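Local coordinates for protein PfEMP1 variant 1 of strain MC (Plasmodium falciparum, PDB 5LGD) that binds the host scavenger receptor CD36 through this CIDRα domain, one piece of a much longer parasite protein involved in malarial cytoadhesion, at residues B[63-67]-B[141-146]. Coordinates in Å, arbitrary orientation, origin at the centre of the assembly. Numbering follows the deposited sequence.
Sequences WGKIK and KDTTID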
loop_
_atom_site.group_PDB
_atom_site.type_symbol
_atom_site.label_atom_id
_atom_site.label_comp_id
_atom_site.label_asym_id
_atom_site.label_seq_id
_atom_site.Cartn_x
_atom_site.Cartn_y
_atom_site.Cartn_z
ATOM N N TRP B 63 18.522 -1.867 -32.374
ATOM C CA TRP B 63 18.623 -1.986 -30.919
ATOM C C TRP B 63 18.892 -0.662 -30.249
ATOM O O TRP B 63 18.306 -0.409 -29.199
ATOM C CB TRP B 63 19.652 -3.049 -30.499
ATOM C CG TRP B 63 19.732 -3.289 -29.018
ATOM C CD1 TRP B 63 20.858 -3.272 -28.251
ATOM C CD2 TRP B 63 18.654 -3.653 -28.142
ATOM N NE1 TRP B 63 20.550 -3.599 -26.950
ATOM C CE2 TRP B 63 19.205 -3.841 -26.855
ATOM C CE3 TRP B 63 17.266 -3.806 -28.309
ATOM C CZ2 TRP B 63 18.412 -4.127 -25.739
ATOM C CZ3 TRP B 63 16.488 -4.130 -27.206
ATOM C CH2 TRP B 63 17.060 -4.279 -25.940
ATOM N N GLY B 64 19.744 0.168 -30.866
ATOM C CA GLY B 64 20.076 1.509 -30.392
ATOM C C GLY B 64 18.832 2.374 -30.287
ATOM O O GLY B 64 18.625 3.063 -29.273
ATOM N N LYS B 65 17.982 2.321 -31.337
ATOM C CA LYS B 65 16.712 3.057 -31.422
ATOM C C LYS B 65 15.701 2.574 -30.348
ATOM O O LYS B 65 15.017 3.396 -29.732
ATOM C CB LYS B 65 16.117 2.952 -32.846
ATOM C CG LYS B 65 16.762 3.899 -33.891
ATOM C CD LYS B 65 16.668 3.282 -35.288
ATOM C CE LYS B 65 17.579 3.949 -36.313
ATOM N NZ LYS B 65 16.892 5.027 -37.087
ATOM N N ILE B 66 15.630 1.247 -30.117
ATOM C CA ILE B 66 14.750 0.634 -29.115
ATOM C C ILE B 66 15.201 1.049 -27.714
ATOM O O ILE B 66 14.351 1.446 -26.913
ATOM C CB ILE B 66 14.654 -0.892 -29.333
ATOM C CG1 ILE B 66 13.945 -1.160 -30.667
ATOM C CG2 ILE B 66 13.925 -1.578 -28.188
ATOM C CD1 ILE B 66 14.010 -2.558 -31.219
ATOM N N LYS B 67 16.532 1.026 -27.436
ATOM C CA LYS B 67 17.071 1.433 -26.123
ATOM C C LYS B 67 16.771 2.883 -25.839
ATOM O O LYS B 67 16.493 3.239 -24.695
ATOM C CB LYS B 67 18.582 1.186 -26.013
ATOM C CG LYS B 67 18.959 -0.299 -25.887
ATOM C CD LYS B 67 20.436 -0.445 -25.521
ATOM C CE LYS B 67 21.380 -0.186 -26.683
ATOM N NZ LYS B 67 22.799 -0.168 -26.246
ATOM N N LYS B 141 26.094 -1.542 -25.455
ATOM C CA LYS B 141 27.315 -2.191 -24.994
ATOM C C LYS B 141 27.206 -2.642 -23.534
ATOM O O LYS B 141 28.187 -3.157 -22.997
ATOM C CB LYS B 141 28.561 -1.297 -25.252
ATOM C CG LYS B 141 28.408 0.200 -24.929
ATOM C CD LYS B 141 28.298 1.057 -26.196
ATOM C CE LYS B 141 26.926 1.663 -26.400
ATOM N NZ LYS B 141 26.098 0.877 -27.358
ATOM N N ASP B 142 25.992 -2.492 -22.921
ATOM C CA ASP B 142 25.736 -2.822 -21.517
ATOM C C ASP B 142 24.846 -4.064 -21.280
ATOM O O ASP B 142 25.109 -4.808 -20.335
ATOM C CB ASP B 142 25.175 -1.593 -20.759
ATOM C CG ASP B 142 23.764 -1.148 -21.127
ATOM O OD1 ASP B 142 23.556 -0.712 -22.281
ATOM O OD2 ASP B 142 22.884 -1.177 -20.241
ATOM N N THR B 143 23.778 -4.289 -22.079
ATOM C CA THR B 143 22.910 -5.466 -21.800
ATOM C C THR B 143 23.313 -6.763 -22.510
ATOM O O THR B 143 24.265 -6.780 -23.301
ATOM C CB THR B 143 21.411 -5.197 -22.067
ATOM O OG1 THR B 143 21.114 -5.376 -23.457
ATOM C CG2 THR B 143 20.933 -3.841 -21.552
ATOM N N THR B 144 22.555 -7.849 -22.216
ATOM C CA THR B 144 22.651 -9.203 -22.798
ATOM C C THR B 144 22.604 -9.133 -24.333
ATOM O O THR B 144 23.437 -9.759 -24.998
ATOM C CB THR B 144 21.501 -10.061 -22.237
ATOM O OG1 THR B 144 21.778 -10.389 -20.871
ATOM C CG2 THR B 144 21.247 -11.347 -23.038
ATOM N N ILE B 145 21.619 -8.365 -24.877
ATOM C CA ILE B 145 21.428 -8.138 -26.312
ATOM C C ILE B 145 22.688 -7.522 -26.884
ATOM O O ILE B 145 23.191 -8.009 -27.893
ATOM C CB ILE B 145 20.135 -7.320 -26.612
ATOM C CG1 ILE B 145 18.857 -8.013 -26.038
ATOM C CG2 ILE B 145 19.973 -6.969 -28.092
ATOM C CD1 ILE B 145 18.519 -9.503 -26.555
ATOM N N ASP B 146 23.229 -6.492 -26.210
ATOM C CA ASP B 146 24.462 -5.809 -26.589
ATOM C C ASP B 146 25.672 -6.792 -26.574
ATOM O O ASP B 146 26.419 -6.854 -27.552
ATOM C CB ASP B 146 24.691 -4.626 -25.654
ATOM C CG ASP B 146 23.594 -3.575 -25.729
ATOM O OD1 ASP B 146 23.564 -2.815 -26.725
ATOM O OD2 ASP B 146 22.833 -3.442 -24.742
#
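Trp63 lays one face of its indole over the side chain of Ile145, whose CG2 stands 3.5 Å from the centroid of the five-membered ring, nearly on the ring normal, in a CH-pi contact. At the ring edge the indole nitrogen turns to the carboxylate of Asp146, and Trp63 NE1 donates a nearly straight hydrogen bond to Asp146 OD2 at 3.2 Å. One helical turn on, Lys67 reaches the same group: Lys67 NZ forms a salt bridge with Asp146 OD1 at 2.8 Å. Asp146 also serves its own helix, for Asp146 OD2 accepts from both Thr143 N and Thr143 OG1 at 2.9 Å, while Ile145 N makes a weak capping bond to Thr143 OG1 at 3.3 Å. The buried carboxylate thus ties the start of helix 144-162 to helix 45-70. Lys141 NZ lies 3.6 Å from Lys67 NZ, but Lys141 is poorly ordered. Leu90 of helix 82-90 packs against Trp63, Thr143 and Ile145, and Trp14 of helix 7-29 meets the Trp63 ring. Thr143 at the N-cap and Asp146 three residues later form a capping box, here joined to a neighbouring helix in the helical bundle of the CIDRα domain.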